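Local structure of RNA polymerase sigma factor SIGMA-28 (FliA) (Aquifex aeolicus, 1RP3) at residues Q93-I101 against L132-Y143. The protein probably acts as the flagellar sigma factor that directs RNA polymerase to promoters, and is held inactive here by the anti-sigma factor FlgM. Numbering follows the deposited sequence.
Sequences QVREKERRI and LFKTLDKINFSY
I101 on helix 92-112 fits as a knob into a hole on helix 129-158, its CD1 set among L132, T135, L136 and I139, and so joins the first and third helices of the helical bundle of sigma region 3. The short segments 93-101 and 132-143 cross at -115° with their axes 9.6 Å apart; in this one case of a steep crossing, V94, E98 and I101, three to four residues apart, carry most of helix 92-112's side of the contact. I101 extends CD1 to within 3.9 Å of both L132 CD1 and T135 CG2; L125, from helix 118-125, also packs on this isoleucine. I139 answers from the other helix: it and V94 point past one another, V94 CG1 packing on I139 CG1 at 3.9 Å, and I139 CD1 comes to 3.6 Å from E98 CA. T135 keeps its methyl CG2 for I101 and the CB and CD of K97, while its hydroxyl bonds back to E131 O. The other branch of V94, CG2, lies 3.7 Å from K138 CE, just short of the ammonium that pairs with D88. E98, fully extended with CG anti to the backbone N (chi1 178°), runs its aliphatic part over I139 and delivers the carboxylate to the edge of the Y143 ring. With an alanine here, the Y143 hydroxyl would probably lose this acceptor, and I139 CG2 the carboxylate carbon that packs on it. The carboxylate is turned nearly perpendicular to the ring plane, at 83°, and Y143 OH donates to the syn lone pair of E98 OE2 at 2.8 Å.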
loop_
_atom_site.group_PDB
_atom_site.type_symbol
_atom_site.label_atom_id
_atom_site.label_comp_id
_atom_site.label_asym_id
_atom_site.label_seq_id
_atom_site.Cartn_x
_atom_site.Cartn_y
_atom_site.Cartn_z
ATOM N N GLN A 93 11.578 -18.269 6.918
ATOM C CA GLN A 93 11.784 -18.829 5.583
ATOM C C GLN A 93 11.948 -17.713 4.527
ATOM O O GLN A 93 12.767 -17.824 3.610
ATOM C CB GLN A 93 10.621 -19.753 5.212
ATOM N N VAL A 94 11.176 -16.638 4.675
ATOM C CA VAL A 94 11.247 -15.514 3.748
ATOM C C VAL A 94 12.581 -14.786 3.895
ATOM O O VAL A 94 13.221 -14.439 2.901
ATOM C CB VAL A 94 10.065 -14.518 3.975
ATOM C CG1 VAL A 94 10.264 -13.232 3.179
ATOM C CG2 VAL A 94 8.763 -15.163 3.568
ATOM N N ARG A 95 13.000 -14.569 5.139
ATOM C CA ARG A 95 14.256 -13.880 5.419
ATOM C C ARG A 95 15.446 -14.716 4.946
ATOM O O ARG A 95 16.473 -14.165 4.521
ATOM C CB ARG A 95 14.372 -13.566 6.907
ATOM N N GLU A 96 15.302 -16.041 5.016
ATOM C CA GLU A 96 16.356 -16.955 4.574
ATOM C C GLU A 96 16.492 -16.865 3.062
ATOM O O GLU A 96 17.607 -16.751 2.547
ATOM C CB GLU A 96 16.054 -18.387 4.988
ATOM N N LYS A 97 15.362 -16.899 2.353
ATOM C CA LYS A 97 15.366 -16.806 0.894
ATOM C C LYS A 97 15.990 -15.489 0.429
ATOM O O LYS A 97 16.677 -15.439 -0.595
ATOM C CB LYS A 97 13.947 -16.950 0.340
ATOM C CG LYS A 97 13.392 -18.361 0.443
ATOM C CD LYS A 97 11.948 -18.418 0.000
ATOM C CE LYS A 97 11.397 -19.829 0.075
ATOM N NZ LYS A 97 9.969 -19.883 -0.362
ATOM N N GLU A 98 15.781 -14.434 1.205
ATOM C CA GLU A 98 16.347 -13.143 0.872
ATOM C C GLU A 98 17.874 -13.234 0.876
ATOM O O GLU A 98 18.538 -12.665 0.004
ATOM C CB GLU A 98 15.882 -12.082 1.861
ATOM C CG GLU A 98 16.490 -10.723 1.591
ATOM C CD GLU A 98 16.020 -9.659 2.550
ATOM O OE1 GLU A 98 15.284 -9.984 3.510
ATOM O OE2 GLU A 98 16.381 -8.480 2.332
ATOM N N ARG A 99 18.419 -13.961 1.854
ATOM C CA ARG A 99 19.865 -14.139 1.970
ATOM C C ARG A 99 20.385 -14.914 0.764
ATOM O O ARG A 99 21.264 -14.434 0.045
ATOM C CB ARG A 99 20.220 -14.860 3.266
ATOM N N ARG A 100 19.774 -16.069 0.506
ATOM C CA ARG A 100 20.151 -16.919 -0.614
ATOM C C ARG A 100 20.161 -16.136 -1.918
ATOM O O ARG A 100 21.106 -16.253 -2.697
ATOM C CB ARG A 100 19.199 -18.119 -0.725
ATOM N N ILE A 101 19.122 -15.329 -2.142
ATOM C CA ILE A 101 19.010 -14.517 -3.357
ATOM C C ILE A 101 20.126 -13.476 -3.474
ATOM O O ILE A 101 20.733 -13.334 -4.531
ATOM C CB ILE A 101 17.613 -13.837 -3.467
ATOM C CG1 ILE A 101 16.538 -14.899 -3.723
ATOM C CG2 ILE A 101 17.594 -12.798 -4.597
ATOM C CD1 ILE A 101 15.120 -14.344 -3.798
ATOM N N LEU A 132 10.315 -16.553 -8.505
ATOM C CA LEU A 132 11.244 -15.518 -8.067
ATOM C C LEU A 132 10.499 -14.211 -7.805
ATOM O O LEU A 132 10.654 -13.603 -6.748
ATOM C CB LEU A 132 12.326 -15.293 -9.128
ATOM C CG LEU A 132 13.331 -14.162 -8.887
ATOM C CD1 LEU A 132 14.134 -14.428 -7.620
ATOM C CD2 LEU A 132 14.245 -14.012 -10.094
ATOM N N PHE A 133 9.687 -13.789 -8.768
ATOM C CA PHE A 133 8.925 -12.553 -8.636
ATOM C C PHE A 133 8.038 -12.567 -7.393
ATOM O O PHE A 133 7.880 -11.540 -6.729
ATOM C CB PHE A 133 8.091 -12.294 -9.894
ATOM C CG PHE A 133 8.913 -11.970 -11.113
ATOM C CD1 PHE A 133 10.170 -11.374 -10.985
ATOM C CD2 PHE A 133 8.434 -12.259 -12.385
ATOM C CE1 PHE A 133 10.937 -11.070 -12.105
ATOM C CE2 PHE A 133 9.191 -11.960 -13.515
ATOM C CZ PHE A 133 10.446 -11.362 -13.376
ATOM N N LYS A 134 7.489 -13.735 -7.065
ATOM C CA LYS A 134 6.655 -13.869 -5.880
ATOM C C LYS A 134 7.523 -13.638 -4.646
ATOM O O LYS A 134 7.207 -12.797 -3.799
ATOM C CB LYS A 134 6.023 -15.267 -5.819
ATOM N N THR A 135 8.640 -14.360 -4.586
ATOM C CA THR A 135 9.567 -14.268 -3.464
ATOM C C THR A 135 10.080 -12.850 -3.208
ATOM O O THR A 135 10.101 -12.397 -2.059
ATOM C CB THR A 135 10.724 -15.265 -3.620
ATOM O OG1 THR A 135 10.172 -16.573 -3.789
ATOM C CG2 THR A 135 11.602 -15.269 -2.369
ATOM N N LEU A 136 10.465 -12.156 -4.278
ATOM C CA LEU A 136 10.926 -10.773 -4.180
ATOM C C LEU A 136 9.790 -9.869 -3.670
ATOM O O LEU A 136 10.039 -8.899 -2.961
ATOM C CB LEU A 136 11.423 -10.278 -5.541
ATOM C CG LEU A 136 12.721 -10.925 -6.044
ATOM C CD1 LEU A 136 13.013 -10.489 -7.458
ATOM C CD2 LEU A 136 13.878 -10.561 -5.134
ATOM N N ASP A 137 8.540 -10.212 -4.002
ATOM C CA ASP A 137 7.397 -9.428 -3.554
ATOM C C ASP A 137 7.132 -9.622 -2.067
ATOM O O ASP A 137 6.835 -8.653 -1.367
ATOM C CB ASP A 137 6.145 -9.746 -4.378
ATOM C CG ASP A 137 6.143 -9.053 -5.740
ATOM O OD1 ASP A 137 6.741 -7.960 -5.866
ATOM O OD2 ASP A 137 5.528 -9.594 -6.686
ATOM N N LYS A 138 7.258 -10.860 -1.585
ATOM C CA LYS A 138 7.058 -11.156 -0.167
ATOM C C LYS A 138 8.147 -10.484 0.652
ATOM O O LYS A 138 7.871 -9.877 1.685
ATOM C CB LYS A 138 7.078 -12.663 0.103
ATOM C CG LYS A 138 5.877 -13.408 -0.447
ATOM C CD LYS A 138 5.931 -14.885 -0.112
ATOM C CE LYS A 138 5.798 -15.145 1.382
ATOM N NZ LYS A 138 5.892 -16.608 1.685
ATOM N N ILE A 139 9.380 -10.557 0.156
ATOM C CA ILE A 139 10.522 -9.959 0.831
ATOM C C ILE A 139 10.298 -8.461 0.975
ATOM O O ILE A 139 10.333 -7.916 2.084
ATOM C CB ILE A 139 11.840 -10.226 0.059
ATOM C CG1 ILE A 139 12.251 -11.691 0.218
ATOM C CG2 ILE A 139 12.946 -9.294 0.552
ATOM C CD1 ILE A 139 13.338 -12.126 -0.753
ATOM N N ASN A 140 10.034 -7.815 -0.152
ATOM C CA ASN A 140 9.772 -6.387 -0.188
ATOM C C ASN A 140 8.562 -5.987 0.639
ATOM O O ASN A 140 8.542 -4.903 1.239
ATOM C CB ASN A 140 9.604 -5.913 -1.629
ATOM C CG ASN A 140 10.926 -5.661 -2.297
ATOM O OD1 ASN A 140 11.286 -6.320 -3.272
ATOM N ND2 ASN A 140 11.685 -4.717 -1.748
ATOM N N PHE A 141 7.554 -6.857 0.699
ATOM C CA PHE A 141 6.392 -6.489 1.486
ATOM C C PHE A 141 6.682 -6.522 2.989
ATOM O O PHE A 141 6.126 -5.722 3.750
ATOM C CB PHE A 141 5.134 -7.271 1.113
ATOM C CG PHE A 141 3.879 -6.550 1.498
ATOM C CD1 PHE A 141 3.525 -5.371 0.853
ATOM C CD2 PHE A 141 3.104 -6.986 2.568
ATOM C CE1 PHE A 141 2.429 -4.637 1.270
ATOM C CE2 PHE A 141 1.998 -6.248 2.994
ATOM C CZ PHE A 141 1.662 -5.076 2.345
ATOM N N SER A 142 7.598 -7.397 3.397
ATOM C CA SER A 142 7.997 -7.495 4.796
ATOM C C SER A 142 8.566 -6.161 5.252
ATOM O O SER A 142 8.324 -5.739 6.377
ATOM C CB SER A 142 9.076 -8.564 4.979
ATOM O OG SER A 142 8.598 -9.840 4.605
ATOM N N TYR A 143 9.328 -5.506 4.380
ATOM C CA TYR A 143 9.908 -4.213 4.712
ATOM C C TYR A 143 8.850 -3.123 4.688
ATOM O O TYR A 143 8.978 -2.104 5.363
ATOM C CB TYR A 143 11.069 -3.879 3.785
ATOM C CG TYR A 143 12.278 -4.765 4.018
ATOM C CD1 TYR A 143 13.055 -4.635 5.178
ATOM C CD2 TYR A 143 12.624 -5.764 3.104
ATOM C CE1 TYR A 143 14.146 -5.476 5.416
ATOM C CE2 TYR A 143 13.710 -6.610 3.334
ATOM C CZ TYR A 143 14.466 -6.463 4.490
ATOM O OH TYR A 143 15.545 -7.294 4.712
#